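Local coordinates for protein LYND (Lyngbya aestuarii, PDB 4V1T) that probably uses ATP and magnesium to cyclise residues of a peptide substrate into azoline heterocycles, as a YcaO-type cyclodehydratase, at residues B[404-409]-B[421-426]; B[346-351]-B[412-417]. One frame throughout, in Å; residues are numbered along the deposited sequence.

Contact 1: B[404-409]-B[421-426]; sequences HKSSGK and LCEAVE. With MG (magnesium ion), chain M; ADP (adenosine-5'-diphosphate), chain L.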
# COMPACT_ATOMS: atom_id res chain seq x y z
N HIS B 404 -2.42 20.39 -14.79
CA HIS B 404 -1.96 20.91 -13.51
C HIS B 404 -2.22 19.89 -12.40
O HIS B 404 -2.75 20.21 -11.33
CB HIS B 404 -2.65 22.24 -13.18
CG HIS B 404 -2.58 23.25 -14.28
ND1 HIS B 404 -3.19 24.49 -14.20
CD2 HIS B 404 -2.00 23.21 -15.51
CE1 HIS B 404 -2.98 25.16 -15.31
NE2 HIS B 404 -2.26 24.41 -16.12
N LYS B 405 -1.83 18.65 -12.66
CA LYS B 405 -1.85 17.64 -11.62
C LYS B 405 -1.04 18.14 -10.44
O LYS B 405 -0.05 18.87 -10.62
CB LYS B 405 -1.29 16.33 -12.15
CG LYS B 405 -2.12 15.68 -13.24
CD LYS B 405 -1.47 14.39 -13.70
CE LYS B 405 -2.32 13.66 -14.72
NZ LYS B 405 -1.65 12.40 -15.18
N SER B 406 -1.46 17.79 -9.24
CA SER B 406 -0.63 18.03 -8.06
C SER B 406 0.49 17.01 -8.10
O SER B 406 0.35 15.93 -8.68
CB SER B 406 -1.44 17.92 -6.77
OG SER B 406 -2.44 18.92 -6.71
N SER B 407 1.62 17.35 -7.48
CA SER B 407 2.80 16.51 -7.56
C SER B 407 3.58 16.55 -6.26
O SER B 407 3.51 17.54 -5.52
CB SER B 407 3.68 16.97 -8.72
OG SER B 407 4.81 16.13 -8.86
N GLY B 408 4.33 15.49 -6.01
CA GLY B 408 5.17 15.39 -4.83
C GLY B 408 6.63 15.26 -5.21
O GLY B 408 6.96 14.72 -6.28
N LYS B 409 7.50 15.77 -4.35
CA LYS B 409 8.95 15.70 -4.56
C LYS B 409 9.62 15.37 -3.23
O LYS B 409 9.10 15.71 -2.17
CB LYS B 409 9.47 17.03 -5.09
CG LYS B 409 9.22 18.21 -4.15
CD LYS B 409 9.73 19.53 -4.72
CE LYS B 409 9.49 20.68 -3.75
NZ LYS B 409 10.09 21.95 -4.23
N LEU B 421 0.48 14.01 -1.69
CA LEU B 421 -0.81 13.91 -1.04
C LEU B 421 -1.23 15.26 -0.43
O LEU B 421 -2.35 15.71 -0.61
CB LEU B 421 -0.78 12.84 0.05
CG LEU B 421 -2.01 12.76 0.97
CD1 LEU B 421 -3.26 12.44 0.19
CD2 LEU B 421 -1.77 11.72 2.05
N CYS B 422 -0.30 15.89 0.27
CA CYS B 422 -0.60 17.12 0.99
C CYS B 422 -0.76 18.32 0.06
O CYS B 422 -1.50 19.24 0.39
CB CYS B 422 0.49 17.39 2.04
SG CYS B 422 0.52 16.17 3.38
N GLU B 423 -0.11 18.30 -1.10
CA GLU B 423 -0.33 19.38 -2.07
C GLU B 423 -1.73 19.26 -2.65
O GLU B 423 -2.40 20.26 -2.88
CB GLU B 423 0.70 19.34 -3.22
CG GLU B 423 0.99 20.73 -3.79
CD GLU B 423 1.78 20.71 -5.09
OE1 GLU B 423 1.29 20.15 -6.10
OE2 GLU B 423 2.91 21.26 -5.10
N ALA B 424 -2.16 18.03 -2.90
CA ALA B 424 -3.49 17.81 -3.47
C ALA B 424 -4.58 18.30 -2.50
O ALA B 424 -5.56 18.93 -2.91
CB ALA B 424 -3.67 16.35 -3.82
N VAL B 425 -4.40 18.02 -1.21
CA VAL B 425 -5.33 18.49 -0.19
C VAL B 425 -5.20 20.00 0.01
O VAL B 425 -6.18 20.68 0.31
CB VAL B 425 -5.11 17.77 1.15
CG1 VAL B 425 -6.02 18.33 2.23
CG2 VAL B 425 -5.34 16.28 0.99
N GLU B 426 -3.99 20.51 -0.15
CA GLU B 426 -3.74 21.94 -0.07
C GLU B 426 -4.54 22.67 -1.15
O GLU B 426 -5.21 23.66 -0.87
CB GLU B 426 -2.24 22.22 -0.24
CG GLU B 426 -1.87 23.71 -0.33
CD GLU B 426 -0.68 23.97 -1.25
OE1 GLU B 426 0.34 23.25 -1.13
OE2 GLU B 426 -0.77 24.88 -2.09
MG MG M . 4.72 21.69 -5.82
PB ADP L . 5.90 23.02 -3.14
O1B ADP L . 5.16 24.23 -2.62
O2B ADP L . 7.22 23.34 -3.77
O3B ADP L . 5.02 22.12 -3.96
PA ADP L . 6.33 20.63 -1.54
O1A ADP L . 7.48 20.32 -0.62
O2A ADP L . 6.22 19.89 -2.86
O3A ADP L . 6.27 22.23 -1.78
O5' ADP L . 4.97 20.40 -0.72
C5' ADP L . 3.72 20.39 -1.36
C4' ADP L . 2.65 20.64 -0.31
O4' ADP L . 2.55 19.52 0.57
C3' ADP L . 2.99 21.83 0.56
O3' ADP L . 1.77 22.51 0.87
C2' ADP L . 3.57 21.26 1.83
O2' ADP L . 3.24 22.03 2.99
C1' ADP L . 2.91 19.89 1.90
N9 ADP L . 3.82 18.89 2.50
C8 ADP L . 5.00 18.46 2.00
N7 ADP L . 5.55 17.53 2.81
C5 ADP L . 4.73 17.36 3.85
C6 ADP L . 4.72 16.53 5.08
N6 ADP L . 5.75 15.69 5.31
N1 ADP L . 3.67 16.66 5.92
C2 ADP L . 2.65 17.50 5.68
N3 ADP L . 2.60 18.28 4.58
C4 ADP L . 3.59 18.26 3.65
O HOH W 1 4.96 19.60 -4.95
O HOH W 2 6.63 21.66 -6.51
O HOH W 3 3.69 20.65 -7.24
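Glu423 of helix 413-429 reaches across to strand 406-410 and splits its carboxylate between protein and metal, the core of the ATP- and magnesium-binding site of the YcaO fold. Glu423 OE1 accepts the backbone N-H of Ser407 at 3.1 Å, nearly straight at the hydrogen (166°) but from 44° out of the carboxylate plane. Glu423 OE2 binds the magnesium ion at 2.0 Å. With CG anti to the backbone N and the chain extended beyond it, the carboxylate stands far enough off the helix to reach both. One turn on, Glu426 OE1 accepts from ADP O3' (2.6 Å). Packing is tight next to the Ser407 bond: Ser406 OG sits 3.6 Å from Ala424 CA, and Ser406 CB is 4.0 Å from Ala424 CB, a buried spot lined also by Ala385. The other side is wetter. Waters 1, 2 and 3 coordinate the magnesium ion, and water 1 donates to Ser407 O (2.6 Å) and ADP O2A (2.5 Å). Lys409 NZ makes a weak bond to ADP O2B and hydrogen bonds to Glu640 OE2 and the backbone O of Arg636. The magnesium ion on OE2 and the Ser407 N-H on OE1 fix the rotation of the Glu423 carboxylate.

Contact 2: B[346-351]-B[412-417]; sequences TTPEQT and TDSQSK. With ADP (adenosine-5'-diphosphate), chain L.
Pro348 and Ser414 meet where two helices begin side by side, the first turn of helix 348-355 against that of helix 413-429, at the adenine end of the nucleotide pocket. These two residues bury the most surface here, and Gln415 follows. The proline ring lies against the other helix: Pro348 CB is 3.5 Å from the backbone O of Ser414, and Pro348 CG is 3.7 Å from Ser414 OG. The serine hydroxyl stands between its own backbone N and carbonyl carbon (chi1 58°), a rotation that brings Ser414 OG against Pro348 CG and within 3.3 Å of Thr412 OG1, a weak hydrogen bond at the N-cap of its helix. Glu349 adds a looser layer, its chain bent at chi2 so that Glu349 CD comes to 3.9 Å from Ser414 CB. The proline occupies the first turn just after Thr347, whose OG1 caps the helix by accepting from Gln350 N and is also bonded to Pro375 O of the second subunit. That subunit packs its own Asp413 on Glu349 and its Glu349 on Asp413, so the contact is part of the interface between the two subunits. Contacts across the two segments are van der Waals in character, whereas the polar end of Gln415 turns to the nucleotide. Its CB leaves the helix away from Pro348, but the bend at chi2 carries the amide back until Gln415 OE1 is 4.1 Å from Pro348 CG. On the same amide, Gln415 NE2 gives ADP N7 a weak hydrogen bond of 3.0 Å, with an angle at the hydrogen of only 121°.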
# COMPACT_ATOMS: atom_id res chain seq x y z
N THR B 346 5.86 15.59 12.48
CA THR B 346 5.65 14.16 12.42
C THR B 346 6.28 13.58 11.16
O THR B 346 6.73 14.31 10.29
CB THR B 346 4.15 13.80 12.47
OG1 THR B 346 4.00 12.39 12.67
CG2 THR B 346 3.45 14.22 11.19
N THR B 347 6.32 12.25 11.08
CA THR B 347 6.91 11.55 9.96
C THR B 347 5.97 11.59 8.76
O THR B 347 4.75 11.61 8.94
CB THR B 347 7.21 10.08 10.29
OG1 THR B 347 5.98 9.38 10.52
CG2 THR B 347 8.08 9.98 11.52
N PRO B 348 6.52 11.57 7.54
CA PRO B 348 5.66 11.59 6.36
C PRO B 348 4.80 10.33 6.26
O PRO B 348 3.74 10.35 5.63
CB PRO B 348 6.65 11.70 5.19
CG PRO B 348 7.93 11.19 5.73
CD PRO B 348 7.95 11.54 7.19
N GLU B 349 5.24 9.24 6.89
CA GLU B 349 4.46 8.01 6.88
C GLU B 349 3.24 8.11 7.79
O GLU B 349 2.18 7.56 7.48
CB GLU B 349 5.34 6.83 7.30
CG GLU B 349 6.44 6.49 6.30
CD GLU B 349 7.83 6.87 6.76
OE1 GLU B 349 8.04 8.01 7.21
OE2 GLU B 349 8.73 6.02 6.67
N GLN B 350 3.38 8.81 8.90
CA GLN B 350 2.23 9.09 9.76
C GLN B 350 1.25 9.99 9.01
O GLN B 350 0.04 9.73 9.01
CB GLN B 350 2.68 9.77 11.06
CG GLN B 350 1.53 10.23 11.96
CD GLN B 350 0.70 9.09 12.50
OE1 GLN B 350 0.19 8.26 11.76
NE2 GLN B 350 0.55 9.05 13.82
N THR B 351 1.76 11.05 8.39
CA THR B 351 0.93 12.01 7.64
C THR B 351 0.13 11.27 6.58
O THR B 351 -1.08 11.47 6.45
CB THR B 351 1.79 13.08 6.97
OG1 THR B 351 2.58 13.75 7.96
CG2 THR B 351 0.92 14.11 6.21
N THR B 412 13.55 11.36 -0.37
CA THR B 412 13.19 9.96 -0.16
C THR B 412 11.81 9.70 -0.73
O THR B 412 11.06 10.64 -1.03
CB THR B 412 13.20 9.59 1.34
OG1 THR B 412 12.15 10.29 2.01
CG2 THR B 412 14.54 9.95 1.97
N ASP B 413 11.45 8.43 -0.85
CA ASP B 413 10.16 8.04 -1.38
C ASP B 413 9.00 8.51 -0.49
O ASP B 413 7.99 9.01 -0.97
CB ASP B 413 10.09 6.53 -1.55
CG ASP B 413 8.97 6.12 -2.46
OD1 ASP B 413 9.17 6.17 -3.69
OD2 ASP B 413 7.90 5.75 -1.95
N SER B 414 9.16 8.32 0.82
CA SER B 414 8.10 8.64 1.77
C SER B 414 7.80 10.13 1.76
O SER B 414 6.65 10.54 1.86
CB SER B 414 8.48 8.18 3.17
OG SER B 414 9.69 8.78 3.59
N GLN B 415 8.84 10.95 1.64
CA GLN B 415 8.67 12.40 1.63
C GLN B 415 7.92 12.87 0.38
O GLN B 415 7.06 13.74 0.44
CB GLN B 415 10.03 13.10 1.74
CG GLN B 415 9.94 14.63 1.79
CD GLN B 415 9.09 15.13 2.93
OE1 GLN B 415 9.26 14.72 4.08
NE2 GLN B 415 8.15 16.01 2.63
N SER B 416 8.26 12.28 -0.76
CA SER B 416 7.62 12.65 -2.01
C SER B 416 6.17 12.24 -2.01
O SER B 416 5.31 12.94 -2.54
CB SER B 416 8.34 12.01 -3.19
OG SER B 416 7.73 12.38 -4.41
N LYS B 417 5.90 11.09 -1.41
CA LYS B 417 4.54 10.58 -1.27
C LYS B 417 3.69 11.54 -0.44
O LYS B 417 2.60 11.95 -0.86
CB LYS B 417 4.57 9.20 -0.62
CG LYS B 417 3.29 8.41 -0.79
CD LYS B 417 3.40 7.07 -0.09
CE LYS B 417 2.28 6.12 -0.47
NZ LYS B 417 2.52 4.75 0.08
PB ADP L . 5.90 23.02 -3.14
O1B ADP L . 5.16 24.23 -2.62
O2B ADP L . 7.22 23.34 -3.77
O3B ADP L . 5.02 22.12 -3.96
PA ADP L . 6.33 20.63 -1.54
O1A ADP L . 7.48 20.32 -0.62
O2A ADP L . 6.22 19.89 -2.86
O3A ADP L . 6.27 22.23 -1.78
O5' ADP L . 4.97 20.40 -0.72
C5' ADP L . 3.72 20.39 -1.36
C4' ADP L . 2.65 20.64 -0.31
O4' ADP L . 2.55 19.52 0.57
C3' ADP L . 2.99 21.83 0.56
O3' ADP L . 1.77 22.51 0.87
C2' ADP L . 3.57 21.26 1.83
O2' ADP L . 3.24 22.03 2.99
C1' ADP L . 2.91 19.89 1.90
N9 ADP L . 3.82 18.89 2.50
C8 ADP L . 5.00 18.46 2.00
N7 ADP L . 5.55 17.53 2.81
C5 ADP L . 4.73 17.36 3.85
C6 ADP L . 4.72 16.53 5.08
N6 ADP L . 5.75 15.69 5.31
N1 ADP L . 3.67 16.66 5.92
C2 ADP L . 2.65 17.50 5.68
N3 ADP L . 2.60 18.28 4.58
C4 ADP L . 3.59 18.26 3.65

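Of the four segments, that on helix 348-355 comes first along the chain, which then runs through strands 369-371 and 381-385 and helix 395-401 and enters strand 406-410 before helix 413-429. Contact 2 closes the long loop, with 60 residues between its segments; contact 1 closes a short one of 11. The segments alternate along the chain, so the loops cross rather than nest. Helix 413-429 serves both: its start faces helix 348-355 and its middle the edge strand of the three-stranded antiparallel sheet. The contacts also touch directly, Cys422 SG meeting Thr351 CG2. Both border ADP: contact 2 at the adenine, contact 1 from the adenine (Cys422) past the ribose to the phosphates and magnesium ion.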